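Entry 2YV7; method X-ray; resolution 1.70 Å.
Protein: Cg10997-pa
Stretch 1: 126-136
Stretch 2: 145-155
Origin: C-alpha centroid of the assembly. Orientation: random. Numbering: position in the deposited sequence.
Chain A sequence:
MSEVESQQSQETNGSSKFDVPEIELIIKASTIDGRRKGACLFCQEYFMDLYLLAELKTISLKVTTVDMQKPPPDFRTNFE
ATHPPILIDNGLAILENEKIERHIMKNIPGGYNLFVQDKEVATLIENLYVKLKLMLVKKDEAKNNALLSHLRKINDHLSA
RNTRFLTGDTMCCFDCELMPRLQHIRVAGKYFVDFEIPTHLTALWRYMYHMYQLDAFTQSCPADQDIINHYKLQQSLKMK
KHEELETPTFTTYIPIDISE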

# COMPACT_ATOMS: atom_id res chain seq x y z
N GLU A 126 -3.78 -12.81 -3.99
CA GLU A 126 -4.03 -12.48 -5.38
C GLU A 126 -5.48 -12.08 -5.64
O GLU A 126 -6.41 -12.71 -5.09
CB GLU A 126 -3.64 -13.66 -6.27
CG GLU A 126 -3.63 -13.34 -7.73
CD GLU A 126 -3.06 -14.49 -8.54
OE1 GLU A 126 -3.32 -15.66 -8.15
OE2 GLU A 126 -2.32 -14.19 -9.54
N ASN A 127 -5.66 -11.03 -6.45
CA ASN A 127 -6.99 -10.60 -6.93
C ASN A 127 -7.88 -9.99 -5.84
O ASN A 127 -9.07 -9.78 -6.02
CB ASN A 127 -7.75 -11.79 -7.57
CG ASN A 127 -7.17 -12.24 -8.93
OD1 ASN A 127 -7.15 -13.45 -9.25
ND2 ASN A 127 -6.70 -11.29 -9.72
N LEU A 128 -7.30 -9.63 -4.71
CA LEU A 128 -8.09 -9.02 -3.64
C LEU A 128 -8.65 -7.67 -4.07
O LEU A 128 -9.86 -7.36 -3.92
CB LEU A 128 -7.22 -8.89 -2.37
CG LEU A 128 -7.86 -8.15 -1.20
CD1 LEU A 128 -9.08 -8.98 -0.74
CD2 LEU A 128 -6.86 -7.96 -0.04
N TYR A 129 -7.81 -6.89 -4.72
CA TYR A 129 -8.26 -5.59 -5.14
C TYR A 129 -9.41 -5.54 -6.16
O TYR A 129 -10.31 -4.72 -5.98
CB TYR A 129 -7.10 -4.78 -5.64
CG TYR A 129 -7.49 -3.34 -5.83
CD1 TYR A 129 -7.98 -2.58 -4.77
CD2 TYR A 129 -7.36 -2.75 -7.06
CE1 TYR A 129 -8.32 -1.23 -4.98
CE2 TYR A 129 -7.68 -1.43 -7.28
CZ TYR A 129 -8.18 -0.69 -6.24
OH TYR A 129 -8.50 0.65 -6.48
N VAL A 130 -9.42 -6.42 -7.19
CA VAL A 130 -10.58 -6.35 -8.10
C VAL A 130 -11.91 -6.59 -7.34
O VAL A 130 -12.94 -5.99 -7.66
CB VAL A 130 -10.41 -7.30 -9.30
CG1 VAL A 130 -10.43 -8.67 -8.85
CG2 VAL A 130 -11.51 -7.06 -10.30
N LYS A 131 -11.88 -7.39 -6.25
CA LYS A 131 -13.05 -7.63 -5.47
C LYS A 131 -13.57 -6.34 -4.83
O LYS A 131 -14.78 -6.14 -4.78
CB LYS A 131 -12.82 -8.72 -4.40
CG LYS A 131 -12.59 -10.08 -5.12
CD LYS A 131 -12.30 -11.21 -4.19
CE LYS A 131 -11.58 -12.34 -5.04
NZ LYS A 131 -11.19 -13.47 -4.18
N LEU A 132 -12.65 -5.51 -4.33
CA LEU A 132 -13.03 -4.18 -3.79
C LEU A 132 -13.60 -3.34 -4.86
O LEU A 132 -14.70 -2.80 -4.74
CB LEU A 132 -11.84 -3.50 -3.09
CG LEU A 132 -12.17 -2.04 -2.68
CD1 LEU A 132 -13.32 -1.95 -1.68
CD2 LEU A 132 -10.92 -1.26 -2.17
N LYS A 133 -12.90 -3.23 -5.98
CA LYS A 133 -13.46 -2.49 -7.12
C LYS A 133 -14.90 -2.86 -7.49
O LYS A 133 -15.73 -1.97 -7.71
CB LYS A 133 -12.53 -2.61 -8.35
CG LYS A 133 -11.28 -1.83 -8.09
CD LYS A 133 -10.48 -1.57 -9.35
CE LYS A 133 -9.91 -2.82 -9.92
NZ LYS A 133 -8.62 -2.53 -10.68
N LEU A 134 -15.19 -4.15 -7.58
CA LEU A 134 -16.53 -4.56 -8.03
C LEU A 134 -17.60 -4.21 -7.00
O LEU A 134 -18.77 -3.95 -7.35
CB LEU A 134 -16.50 -6.05 -8.28
CG LEU A 134 -15.65 -6.51 -9.47
CD1 LEU A 134 -15.83 -7.98 -9.46
CD2 LEU A 134 -16.12 -5.92 -10.83
N MET A 135 -17.23 -4.24 -5.73
CA MET A 135 -18.17 -3.93 -4.64
C MET A 135 -18.55 -2.47 -4.64
O MET A 135 -19.69 -2.08 -4.32
CB MET A 135 -17.43 -4.17 -3.32
CG MET A 135 -17.39 -5.46 -2.85
SD MET A 135 -16.47 -5.19 -1.31
CE MET A 135 -17.51 -4.07 -0.40
N LEU A 136 -17.61 -1.63 -5.05
CA LEU A 136 -17.85 -0.19 -4.97
C LEU A 136 -18.79 0.35 -6.07
O LEU A 136 -19.30 1.45 -5.94
CB LEU A 136 -16.52 0.58 -5.09
CG LEU A 136 -15.47 0.35 -3.96
CD1 LEU A 136 -14.24 1.19 -4.21
CD2 LEU A 136 -15.99 0.63 -2.60
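Stretch 2, residues 145-155: NALLSHLRKIN

Stretch 2 is helical throughout, 145-155, and packs nearly antiparallel against the helix that starts at L128: the N-to-C directions differ by 153° (signed crossing angle -153°), and the axes approach to 9.1 Å. Before that helix, E126 meets H150 through its backbone, E126 O lying 3.1 Å from H150 CE1 at the edge of the imidazole. N127 occupies the N-cap position, although its side chain makes no capping bond.

L128 is a knob, its side chain set among L147, H150, L151 and I154. A branched apolar residue suits this pocket: L128 CD1 lies 3.8 Å from the centroid of the H150 ring, over its face in a CH-pi contact, and 3.7 Å from L147 CD1, while L128 CD2 reaches I154 CD1 at 4.0 Å. Y129 and V130 make no contact with stretch 2.

At K131 the backbones come closest, K131 CA lying 5.4 Å from L147 CA. The long, extended lysine chain reaches across to stretch 2, bringing K131 NZ within 2.7 Å of H150 ND1; a water accepts from K131 NZ (3.2 Å) and donates to A146 O (2.7 Å). L147 is the reciprocal knob, held among L128, K131, L132 and M135. One turn on from K131, M135 closes this hole with its flexible thioether, M135 SD lying 3.1 Å from L147 CD2.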

# COMPACT_ATOMS: atom_id res chain seq x y z
N ASN A 145 -20.01 -9.80 0.01
CA ASN A 145 -19.69 -11.10 0.61
C ASN A 145 -18.60 -11.87 -0.13
O ASN A 145 -17.89 -12.70 0.45
CB ASN A 145 -20.99 -11.86 0.88
CG ASN A 145 -21.69 -11.37 2.15
OD1 ASN A 145 -21.37 -11.83 3.26
ND2 ASN A 145 -22.59 -10.39 2.02
N ALA A 146 -18.43 -11.59 -1.43
CA ALA A 146 -17.28 -12.14 -2.14
C ALA A 146 -15.98 -11.55 -1.60
O ALA A 146 -14.99 -12.24 -1.49
CB ALA A 146 -17.36 -11.84 -3.56
N LEU A 147 -15.96 -10.24 -1.36
CA LEU A 147 -14.74 -9.67 -0.73
C LEU A 147 -14.59 -10.25 0.65
O LEU A 147 -13.47 -10.58 1.09
CB LEU A 147 -14.87 -8.15 -0.61
CG LEU A 147 -13.74 -7.47 0.17
CD1 LEU A 147 -12.47 -7.58 -0.70
CD2 LEU A 147 -14.03 -6.00 0.39
N LEU A 148 -15.68 -10.37 1.40
CA LEU A 148 -15.57 -10.85 2.81
C LEU A 148 -14.98 -12.28 2.85
O LEU A 148 -14.18 -12.62 3.72
CB LEU A 148 -17.00 -10.86 3.44
CG LEU A 148 -17.06 -11.28 4.93
CD1 LEU A 148 -16.04 -10.57 5.80
CD2 LEU A 148 -18.44 -11.08 5.65
N SER A 149 -15.38 -13.13 1.92
CA SER A 149 -14.88 -14.52 1.89
C SER A 149 -13.33 -14.54 1.75
O SER A 149 -12.65 -15.40 2.34
CB SER A 149 -15.47 -15.32 0.72
OG SER A 149 -16.87 -15.47 0.83
N HIS A 150 -12.82 -13.63 0.93
CA HIS A 150 -11.34 -13.52 0.69
C HIS A 150 -10.67 -13.08 2.00
O HIS A 150 -9.64 -13.62 2.37
CB HIS A 150 -11.11 -12.51 -0.39
CG HIS A 150 -9.77 -12.62 -1.04
ND1 HIS A 150 -9.59 -12.33 -2.37
CD2 HIS A 150 -8.56 -13.02 -0.56
CE1 HIS A 150 -8.31 -12.49 -2.67
NE2 HIS A 150 -7.66 -12.89 -1.60
N LEU A 151 -11.25 -12.07 2.68
CA LEU A 151 -10.66 -11.55 3.95
C LEU A 151 -10.70 -12.66 5.00
O LEU A 151 -9.87 -12.72 5.88
CB LEU A 151 -11.42 -10.34 4.46
CG LEU A 151 -11.45 -9.08 3.56
CD1 LEU A 151 -12.27 -7.91 4.08
CD2 LEU A 151 -9.91 -8.64 3.37
N ARG A 152 -11.75 -13.51 4.94
CA ARG A 152 -11.80 -14.67 5.86
C ARG A 152 -10.65 -15.59 5.66
O ARG A 152 -10.08 -16.09 6.62
CB ARG A 152 -13.17 -15.36 5.75
CG ARG A 152 -13.40 -16.66 6.59
CD ARG A 152 -13.17 -16.40 8.08
NE ARG A 152 -13.34 -17.62 8.93
CZ ARG A 152 -14.51 -17.98 9.45
NH1 ARG A 152 -15.57 -17.25 9.19
NH2 ARG A 152 -14.60 -19.06 10.24
N LYS A 153 -10.32 -15.87 4.42
CA LYS A 153 -9.15 -16.71 4.07
C LYS A 153 -7.89 -16.10 4.62
O LYS A 153 -7.07 -16.80 5.25
CB LYS A 153 -9.01 -16.94 2.56
CG LYS A 153 -10.24 -17.53 1.77
CD LYS A 153 -10.92 -18.68 2.37
CE LYS A 153 -12.33 -18.89 1.61
NZ LYS A 153 -12.18 -18.62 0.11
N ILE A 154 -7.72 -14.79 4.43
CA ILE A 154 -6.52 -14.10 4.99
C ILE A 154 -6.53 -14.18 6.50
O ILE A 154 -5.57 -14.51 7.12
CB ILE A 154 -6.43 -12.65 4.44
CG1 ILE A 154 -6.31 -12.73 2.91
CG2 ILE A 154 -5.32 -11.85 5.12
CD1 ILE A 154 -6.61 -11.33 2.09
N ASN A 155 -7.68 -13.91 7.12
CA ASN A 155 -7.75 -14.03 8.56
C ASN A 155 -7.30 -15.42 9.07
O ASN A 155 -6.58 -15.53 10.06
CB ASN A 155 -9.20 -13.80 9.01
CG ASN A 155 -9.36 -14.02 10.53
OD1 ASN A 155 -9.74 -15.13 11.02
ND2 ASN A 155 -9.05 -13.00 11.27
O HOH W 1 -14.08 -14.29 -2.99